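Local coordinates for phycoerythrin alpha-2 chain, chloroplastic (Rhodomonas sp. CS24, PDB 1XG0), which harvests light for photosynthesis as a tetrapyrrole-carrying chain of the cryptophyte phycobiliprotein complex, at residues Cys19-Ala22 with Pro23-Thr27; Glu55-Leu58 with Ala59-Ala63. All blocks are in the same frame, centred on the assembly; numbering follows the deposited sequence.

Contact 1: residues Cys19-Ala22 with Pro23-Thr27. With DBV (15,16-dihydrobiliverdin), chain G.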
ATOM      1  N   CYS B  19      12.886 -12.707  19.900  1.00  7.97           N
ATOM      2  CA  CYS B  19      11.992 -13.600  19.166  1.00  7.33           C
ATOM      3  C   CYS B  19      12.250 -15.040  19.529  1.00  7.38           C
ATOM      4  O   CYS B  19      13.382 -15.495  19.551  1.00  9.07           O
ATOM      5  CB  CYS B  19      12.270 -13.374  17.685  1.00  7.68           C
ATOM      6  SG  CYS B  19      11.375 -14.432  16.540  1.00  6.43           S
ATOM      7  N   SER B  20      11.163 -15.796  19.749  1.00  8.15           N
ATOM      8  CA  SER B  20      11.240 -17.184  20.127  1.00  9.11           C
ATOM      9  C   SER B  20      11.634 -18.132  18.970  1.00  8.30           C
ATOM     10  O   SER B  20      12.033 -19.247  19.215  1.00 11.40           O
ATOM     11  CB  SER B  20       9.929 -17.660  20.711  1.00 12.06           C
ATOM     12  OG  SER B  20       8.859 -17.491  19.790  1.00 12.86           O
ATOM     13  N   ARG B  21      11.514 -17.687  17.725  1.00  7.64           N
ATOM     14  CA  ARG B  21      11.902 -18.461  16.552  1.00  7.24           C
ATOM     15  C   ARG B  21      13.418 -18.346  16.429  1.00  7.19           C
ATOM     16  O   ARG B  21      13.944 -17.249  16.249  1.00  8.12           O
ATOM     17  CB  ARG B  21      11.197 -17.883  15.320  1.00  7.45           C
ATOM     18  CG  ARG B  21      11.354 -18.649  14.023  1.00  7.26           C
ATOM     19  CD  ARG B  21      12.654 -18.495  13.322  1.00  6.66           C
ATOM     20  NE  ARG B  21      12.578 -19.017  11.962  1.00  6.54           N
ATOM     21  CZ  ARG B  21      13.568 -18.998  11.089  1.00  6.37           C
ATOM     22  NH1 ARG B  21      14.790 -18.627  11.461  1.00  7.27           N
ATOM     23  NH2 ARG B  21      13.337 -19.322   9.830  1.00  6.57           N
ATOM     24  N   ALA B  22      14.135 -19.436  16.545  1.00  7.57           N
ATOM     25  CA  ALA B  22      15.589 -19.381  16.603  1.00  7.39           C
ATOM     26  C   ALA B  22      16.204 -18.954  15.267  1.00  6.82           C
ATOM     27  O   ALA B  22      15.777 -19.440  14.212  1.00  7.39           O
ATOM     28  CB  ALA B  22      16.168 -20.757  16.999  1.00  9.02           C
ATOM     29  N   PRO B  23      17.229 -18.106  15.299  1.00  7.12           N
ATOM     30  CA  PRO B  23      18.029 -17.873  14.095  1.00  7.35           C
ATOM     31  C   PRO B  23      18.614 -19.150  13.566  1.00  6.99           C
ATOM     32  O   PRO B  23      18.892 -20.076  14.349  1.00  9.16           O
ATOM     33  CB  PRO B  23      19.142 -16.964  14.601  1.00  9.20           C
ATOM     34  CG  PRO B  23      18.654 -16.301  15.839  1.00 11.62           C
ATOM     35  CD  PRO B  23      17.694 -17.332  16.453  1.00  8.21           C
ATOM     36  N   LYS B  24      18.818 -19.260  12.280  1.00  7.79           N
ATOM     37  CA  LYS B  24      19.497 -20.425  11.690  1.00  7.84           C
ATOM     38  C   LYS B  24      20.125 -20.144  10.333  1.00  8.10           C
ATOM     39  O   LYS B  24      21.090 -20.815   9.938  1.00 11.18           O
ATOM     40  CB  LYS B  24      18.565 -21.618  11.590  1.00  9.95           C
ATOM     41  CG  LYS B  24      17.527 -21.549  10.546  1.00  9.79           C
ATOM     42  CD  LYS B  24      16.624 -22.795  10.502  1.00 10.32           C
ATOM     43  CE  LYS B  24      15.720 -22.662   9.348  1.00  9.92           C
ATOM     44  NZ  LYS B  24      14.701 -23.695   9.364  1.00 12.42           N
ATOM     45  N   GLU B  25      19.602 -19.192   9.592  1.00  6.37           N
ATOM     46  CA  GLU B  25      20.039 -18.959   8.224  1.00  6.21           C
ATOM     47  C   GLU B  25      21.460 -18.453   8.170  1.00  5.66           C
ATOM     48  O   GLU B  25      22.250 -18.856   7.280  1.00  7.16           O
ATOM     49  CB  GLU B  25      19.078 -18.021   7.520  1.00  6.92           C
ATOM     50  CG  GLU B  25      17.699 -18.629   7.248  1.00  6.36           C
ATOM     51  CD  GLU B  25      16.691 -18.666   8.407  1.00  6.47           C
ATOM     52  OE1 GLU B  25      16.977 -18.192   9.546  1.00  6.66           O
ATOM     53  OE2 GLU B  25      15.587 -19.204   8.152  1.00  8.00           O
ATOM     54  N   TYR B  26      21.802 -17.508   9.032  1.00  5.80           N
ATOM     55  CA  TYR B  26      23.199 -17.008   9.102  1.00  5.70           C
ATOM     56  C   TYR B  26      24.025 -18.036   9.889  1.00  5.66           C
ATOM     57  O   TYR B  26      23.707 -18.409  11.020  1.00  6.83           O
ATOM     58  CB  TYR B  26      23.219 -15.643   9.801  1.00  6.05           C
ATOM     59  CG  TYR B  26      24.594 -15.210  10.181  1.00  5.79           C
ATOM     60  CD1 TYR B  26      25.490 -14.718   9.252  1.00  6.17           C
ATOM     61  CD2 TYR B  26      25.029 -15.274  11.517  1.00  5.64           C
ATOM     62  CE1 TYR B  26      26.759 -14.291   9.617  1.00  5.97           C
ATOM     63  CE2 TYR B  26      26.304 -14.861  11.885  1.00  5.81           C
ATOM     64  CZ  TYR B  26      27.152 -14.367  10.943  1.00  5.81           C
ATOM     65  OH  TYR B  26      28.417 -13.918  11.264  1.00  6.41           O
ATOM     66  N   THR B  27      25.100 -18.486   9.264  1.00  6.29           N
ATOM     67  CA  THR B  27      25.981 -19.528   9.821  1.00  6.18           C
ATOM     68  C   THR B  27      27.409 -19.009  10.052  1.00  6.48           C
ATOM     69  O   THR B  27      28.297 -19.810  10.372  1.00  7.71           O
ATOM     70  CB  THR B  27      26.004 -20.769   8.925  1.00  7.63           C
ATOM     71  OG1 THR B  27      26.543 -20.398   7.672  1.00  8.64           O
ATOM     72  CG2 THR B  27      24.622 -21.386   8.770  1.00  8.97           C
TER
HETATM   73  NA  DBV G 219       7.964 -16.261  14.395  1.00  6.77           N
HETATM   74  C1A DBV G 219       7.242 -16.336  15.536  1.00  7.16           C
HETATM   75  C2A DBV G 219       7.737 -15.353  16.505  1.00  7.40           C
HETATM   76  C3A DBV G 219       8.806 -14.728  15.914  1.00  6.75           C
HETATM   77  C4A DBV G 219       8.946 -15.281  14.562  1.00  6.11           C
HETATM   78  CMA DBV G 219       7.125 -15.138  17.817  1.00  8.93           C
HETATM   79  CBA DBV G 219       9.663 -12.339  15.849  1.00  7.22           C
HETATM   80  OA  DBV G 219       6.286 -17.121  15.713  1.00  8.95           O
HETATM   81  CHA DBV G 219       9.859 -14.931  13.614  1.00  5.77           C
HETATM   82  CAA DBV G 219       9.706 -13.690  16.537  1.00  7.02           C
HETATM   83  NB  DBV G 219      11.127 -15.536  11.609  1.00  5.67           N
HETATM   84  C1B DBV G 219       9.915 -15.452  12.267  1.00  6.06           C
HETATM   85  C2B DBV G 219       8.888 -15.877  11.372  1.00  5.79           C
HETATM   86  C3B DBV G 219       9.520 -16.327  10.225  1.00  5.87           C
HETATM   87  C4B DBV G 219      10.943 -16.115  10.356  1.00  5.40           C
HETATM   88  CHB DBV G 219      11.880 -16.297   9.359  1.00  5.84           C
HETATM   89  CMB DBV G 219       7.408 -15.721  11.516  1.00  6.65           C
HETATM   90  CAB DBV G 219       8.858 -16.942   9.034  1.00  5.96           C
HETATM   91  CBB DBV G 219       8.502 -18.435   9.259  1.00  6.10           C
HETATM   92  CGB DBV G 219       9.725 -19.217   9.667  1.00  6.13           C
HETATM   93  O1B DBV G 219      10.601 -19.456   8.813  1.00  6.79           O
HETATM   94  O2B DBV G 219       9.830 -19.556  10.909  1.00  6.75           O
HETATM   95  CHC DBV G 219      16.145 -13.998  10.285  1.00  5.35           C
HETATM   96  NC  DBV G 219      13.955 -15.112  10.105  1.00  5.41           N
HETATM   97  C1C DBV G 219      13.195 -15.858   9.190  1.00  5.73           C
HETATM   98  C2C DBV G 219      14.006 -16.030   8.014  1.00  5.97           C
HETATM   99  C3C DBV G 219      15.198 -15.349   8.240  1.00  5.39           C
HETATM  100  C4C DBV G 219      15.146 -14.821   9.527  1.00  5.45           C
HETATM  101  CMC DBV G 219      16.345 -15.175   7.273  1.00  6.14           C
HETATM  102  CAC DBV G 219      13.567 -16.759   6.794  1.00  6.59           C
HETATM  103  CBC DBV G 219      12.592 -16.004   5.890  1.00  8.19           C
HETATM  104  CGC DBV G 219      13.064 -14.912   4.992  1.00  9.50           C
HETATM  105  O1C DBV G 219      14.241 -14.986   4.568  1.00 10.19           O
HETATM  106  O2C DBV G 219      12.294 -13.950   4.669  1.00 10.86           O
HETATM  107  ND  DBV G 219      17.679 -15.837  10.948  1.00  5.13           N
HETATM  108  C1D DBV G 219      16.808 -14.787  11.444  1.00  5.45           C
HETATM  109  C2D DBV G 219      17.750 -13.938  12.231  1.00  5.81           C
HETATM  110  C3D DBV G 219      18.983 -14.422  12.213  1.00  5.42           C
HETATM  111  C4D DBV G 219      18.944 -15.670  11.381  1.00  5.50           C
HETATM  112  CMD DBV G 219      17.252 -12.708  12.943  1.00  6.91           C
HETATM  113  CAD DBV G 219      20.165 -13.849  12.856  1.00  6.41           C
HETATM  114  CBD DBV G 219      21.363 -14.379  12.899  1.00  6.96           C
HETATM  115  OD  DBV G 219      19.890 -16.453  11.134  1.00  6.14           O

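Contact 2: residues Glu55-Leu58 with Ala59-Ala63. With DBV (15,16-dihydrobiliverdin), chain F.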
ATOM      1  N   GLU B  55      -4.352  -2.572 -11.593  1.00  6.27           N
ATOM      2  CA  GLU B  55      -5.768  -2.192 -11.616  1.00  6.47           C
ATOM      3  C   GLU B  55      -6.122  -1.397 -10.371  1.00  6.74           C
ATOM      4  O   GLU B  55      -6.901  -0.431 -10.437  1.00  7.01           O
ATOM      5  CB  GLU B  55      -6.656  -3.432 -11.764  1.00  7.39           C
ATOM      6  CG  GLU B  55      -6.568  -3.981 -13.179  1.00  8.22           C
ATOM      7  CD  GLU B  55      -7.383  -5.221 -13.479  1.00 12.38           C
ATOM      8  OE1 GLU B  55      -7.817  -5.870 -12.546  1.00 18.46           O
ATOM      9  OE2 GLU B  55      -7.560  -5.518 -14.692  1.00 14.38           O
ATOM     10  N   GLY B  56      -5.580  -1.787  -9.218  1.00  6.78           N
ATOM     11  CA  GLY B  56      -5.855  -1.033  -7.984  1.00  7.45           C
ATOM     12  C   GLY B  56      -5.308   0.364  -8.012  1.00  6.52           C
ATOM     13  O   GLY B  56      -5.990   1.306  -7.561  1.00  7.47           O
ATOM     14  N   VAL B  57      -4.100   0.545  -8.543  1.00  6.00           N
ATOM     15  CA  VAL B  57      -3.532   1.885  -8.630  1.00  5.65           C
ATOM     16  C   VAL B  57      -4.309   2.739  -9.621  1.00  5.84           C
ATOM     17  O   VAL B  57      -4.529   3.943  -9.388  1.00  6.28           O
ATOM     18  CB  VAL B  57      -2.020   1.841  -8.921  1.00  5.76           C
ATOM     19  CG1 VAL B  57      -1.450   3.225  -9.091  1.00  6.81           C
ATOM     20  CG2 VAL B  57      -1.295   1.152  -7.769  1.00  6.24           C
ATOM     21  N   LEU B  58      -4.743   2.158 -10.741  1.00  5.42           N
ATOM     22  CA  LEU B  58      -5.576   2.872 -11.695  1.00  5.44           C
ATOM     23  C   LEU B  58      -6.863   3.373 -11.002  1.00  6.22           C
ATOM     24  O   LEU B  58      -7.238   4.546 -11.154  1.00  6.03           O
ATOM     25  CB  LEU B  58      -5.900   1.944 -12.874  1.00  5.63           C
ATOM     26  CG  LEU B  58      -6.923   2.465 -13.884  1.00  6.49           C
ATOM     27  CD1 LEU B  58      -6.467   3.741 -14.526  1.00  7.53           C
ATOM     28  CD2 LEU B  58      -7.177   1.388 -14.919  1.00  6.97           C
ATOM     29  N   ALA B  59      -7.537   2.505 -10.249  1.00  6.79           N
ATOM     30  CA  ALA B  59      -8.800   2.894  -9.585  1.00  6.92           C
ATOM     31  C   ALA B  59      -8.536   3.985  -8.533  1.00  7.14           C
ATOM     32  O   ALA B  59      -9.332   4.952  -8.422  1.00  7.98           O
ATOM     33  CB  ALA B  59      -9.424   1.655  -8.975  1.00  8.84           C
ATOM     34  N   THR B  60      -7.458   3.855  -7.765  1.00  7.36           N
ATOM     35  CA  THR B  60      -7.082   4.911  -6.797  1.00  7.54           C
ATOM     36  C   THR B  60      -6.872   6.240  -7.482  1.00  6.89           C
ATOM     37  O   THR B  60      -7.331   7.293  -7.007  1.00  7.27           O
ATOM     38  CB  THR B  60      -5.748   4.441  -6.054  1.00  8.26           C
ATOM     39  OG1 THR B  60      -6.066   3.307  -5.276  1.00 11.43           O
ATOM     40  CG2 THR B  60      -5.259   5.554  -5.164  1.00 10.57           C
ATOM     41  N   SER B  61      -6.123   6.201  -8.577  1.00  6.29           N
ATOM     42  CA  SER B  61      -5.779   7.419  -9.276  1.00  6.71           C
ATOM     43  C   SER B  61      -7.029   8.125  -9.839  1.00  5.83           C
ATOM     44  O   SER B  61      -7.157   9.335  -9.744  1.00  6.99           O
ATOM     45  CB  SER B  61      -4.762   7.138 -10.388  1.00  6.85           C
ATOM     46  OG  SER B  61      -3.568   6.508  -9.856  1.00 13.14           O
ATOM     47  N   LEU B  62      -7.905   7.344 -10.453  1.00  5.48           N
ATOM     48  CA  LEU B  62      -9.167   7.903 -10.978  1.00  6.25           C
ATOM     49  C   LEU B  62      -9.996   8.516  -9.870  1.00  6.15           C
ATOM     50  O   LEU B  62     -10.626   9.576 -10.046  1.00  7.21           O
ATOM     51  CB  LEU B  62      -9.973   6.857 -11.723  1.00  6.45           C
ATOM     52  CG  LEU B  62      -9.416   6.471 -13.091  1.00  6.75           C
ATOM     53  CD1 LEU B  62     -10.029   5.167 -13.593  1.00  7.76           C
ATOM     54  CD2 LEU B  62      -9.645   7.586 -14.104  1.00  8.34           C
ATOM     55  N   ALA B  63     -10.042   7.881  -8.705  1.00  6.05           N
ATOM     56  CA  ALA B  63     -10.846   8.400  -7.599  1.00  6.81           C
ATOM     57  C   ALA B  63     -10.245   9.613  -6.936  1.00  5.86           C
ATOM     58  O   ALA B  63     -10.980  10.461  -6.386  1.00  6.54           O
ATOM     59  CB  ALA B  63     -11.051   7.311  -6.668  1.00 10.97           C
TER
HETATM   60  NA  DBV F 219      -8.287  12.097 -18.344  1.00  5.89           N
HETATM   61  C1A DBV F 219      -7.503  13.174 -18.682  1.00  6.25           C
HETATM   62  C2A DBV F 219      -7.921  14.311 -17.842  1.00  5.90           C
HETATM   63  C3A DBV F 219      -8.963  13.883 -17.060  1.00  5.00           C
HETATM   64  C4A DBV F 219      -9.194  12.455 -17.343  1.00  5.37           C
HETATM   65  CMA DBV F 219      -7.262  15.625 -17.946  1.00  7.26           C
HETATM   66  CBA DBV F 219      -9.655  14.231 -14.615  1.00  5.96           C
HETATM   67  OA  DBV F 219      -6.621  13.172 -19.551  1.00  6.88           O
HETATM   68  CHA DBV F 219     -10.111  11.613 -16.789  1.00  5.11           C
HETATM   69  CAA DBV F 219      -9.774  14.697 -16.087  1.00  5.70           C
HETATM   70  NB  DBV F 219     -11.531   9.660 -17.001  1.00  5.44           N
HETATM   71  C1B DBV F 219     -10.270  10.216 -17.066  1.00  5.01           C
HETATM   72  C2B DBV F 219      -9.339   9.209 -17.425  1.00  5.31           C
HETATM   73  C3B DBV F 219     -10.076   8.056 -17.628  1.00  5.58           C
HETATM   74  C4B DBV F 219     -11.461   8.295 -17.360  1.00  5.34           C
HETATM   75  CHB DBV F 219     -12.487   7.378 -17.389  1.00  5.45           C
HETATM   76  CMB DBV F 219      -7.851   9.275 -17.349  1.00  5.69           C
HETATM   77  CAB DBV F 219      -9.539   6.714 -18.060  1.00  5.98           C
HETATM   78  CBB DBV F 219      -9.215   6.677 -19.597  1.00  5.87           C
HETATM   79  CGB DBV F 219     -10.469   7.084 -20.345  1.00  6.20           C
HETATM   80  O1B DBV F 219     -11.453   6.314 -20.364  1.00  7.06           O
HETATM   81  O2B DBV F 219     -10.493   8.235 -20.928  1.00  6.70           O
HETATM   82  CHC DBV F 219     -16.608   8.959 -15.197  1.00  5.70           C
HETATM   83  NC  DBV F 219     -14.446   8.444 -16.310  1.00  5.47           N
HETATM   84  C1C DBV F 219     -13.788   7.403 -16.947  1.00  5.52           C
HETATM   85  C2C DBV F 219     -14.692   6.294 -16.951  1.00  6.04           C
HETATM   86  C3C DBV F 219     -15.841   6.686 -16.298  1.00  5.80           C
HETATM   87  C4C DBV F 219     -15.679   8.026 -15.900  1.00  5.91           C
HETATM   88  CMC DBV F 219     -17.052   5.829 -16.013  1.00  6.64           C
HETATM   89  CAC DBV F 219     -14.391   4.955 -17.593  1.00  6.29           C
HETATM   90  CBC DBV F 219     -13.465   4.063 -16.761  1.00  6.38           C
HETATM   91  CGC DBV F 219     -14.078   3.338 -15.615  1.00  6.71           C
HETATM   92  O1C DBV F 219     -15.238   2.893 -15.727  1.00  7.57           O
HETATM   93  O2C DBV F 219     -13.362   3.209 -14.565  1.00  8.41           O
HETATM   94  ND  DBV F 219     -18.110   9.443 -17.139  1.00  5.97           N
HETATM   95  C1D DBV F 219     -17.221  10.030 -16.124  1.00  5.75           C
HETATM   96  C2D DBV F 219     -18.116  10.974 -15.409  1.00  5.90           C
HETATM   97  C3D DBV F 219     -19.341  10.963 -15.946  1.00  6.07           C
HETATM   98  C4D DBV F 219     -19.362   9.948 -17.047  1.00  6.20           C
HETATM   99  CMD DBV F 219     -17.583  11.838 -14.307  1.00  5.89           C
HETATM  100  CAD DBV F 219     -20.501  11.787 -15.531  1.00  7.03           C
HETATM  101  CBD DBV F 219     -21.648  11.922 -16.192  1.00  7.87           C
HETATM  102  OD  DBV F 219     -20.284   9.684 -17.823  1.00  6.93           O

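Contact 1: residues Cys19-Ala22 with Pro23-Thr27
R21 and E25, four residues apart, form a local bidentate salt bridge within the long chromophore-binding loop that joins the two antiparallel strands 7-15 and 38-46, on the surface of the chain. The guanidinium meets the carboxylate end-on: NH1 of R21 bonds OE1 of E25 and NH2 bonds OE2, the latter at 2.8 Å. Both oxygens use their syn lone pairs, and the two planes lie only 10° apart. The side chain of R21, bent at chi2 (-77°), lies over the 15,16-dihydrobiliverdin that C19 SG holds covalently through CAA. Its guanidinium has CHB of the pigment over one face, while NE and NH2 bond the propionate oxygens O2B and O1B. This second carboxylate shares the positive charge and helps fix the rotation of the group. E25 in turn bonds the pigment directly: a bend at chi2 (80°) lets OE1 accept from both R21 NH1 and ND of the pigment. Such a negative charge would probably favour a protonated ND. P23 packs CB against C4D of the same pyrrole ring, 3.5 Å away. At the ring's carbonyl, Y26 N donates a nearly straight hydrogen bond of 3.0 Å to OD.

Contact 2: residues Glu55-Leu58 with Ala59-Ala63
S61 bonds V57 O twice, through its backbone N at 2.9 Å and through its hydroxyl OG at 2.8 Å, so that one carbonyl of helix 51-64 accepts two donors. They arrive from opposite faces of the carbonyl plane. OG stands well above that plane, 37° out of it and off the lone pairs, whereas N makes the regular i to i+4 helix bond. The hydroxyl is carried there by a chi1 of -57°, which sets OG beside the serine's own backbone N and folds it back against the preceding turn. This internal bond gives the polar tip of a buried side chain a partner in its own helix. The same backbone pattern continues on neighbouring residues: A59 N bonds E55 O, T60 N bonds G56 O at 2.9 Å, and L62 N bonds L58 O.

Apolar contacts are lighter. L58 and L62, one turn apart, run side by side and point the same way, their CD1 atoms meeting at 3.9 Å. L62 then divides its branches: CD1 stays with L58, while CD2 reaches C3B of a 15,16-dihydrobiliverdin (chain F) at 3.6 Å, so that L62, but not L58, touches the pigment. V57 CG1 comes within 4.0 Å of S61 OG, so a methyl group lies beside the buried hydroxyl.

Chains of other proteins pack against this helix. V57, L58 and L62 pack on apolar side chains of one of them, which also offers E55 OE2 a polar hydrogen-bonding partner; a further chain sets an aromatic side chain against L62. Within its own chain, helix 51-64 follows strand 38-46 and lies among chains of other proteins of the assembly.

Overall arrangement
Contacts 1 and 2 lie on opposite sides of the chain's centre, about 40 Å apart between centres, and share no helix or strand. The loop contact, 19-22 with 23-27, is at the surface and has no regular secondary structure; its chemistry is largely ionic and polar, built from charged groups directed at a pigment attached to this chain. The helical contact, 55-58 with 59-63, is partly buried by other proteins of the assembly and relies on main-chain hydrogen bonds, a serine hydroxyl and leucine packing. Both meet a 15,16-dihydrobiliverdin, but different copies: contact 1 combines a covalent link with polar bonds, whereas contact 2 offers one leucine methyl.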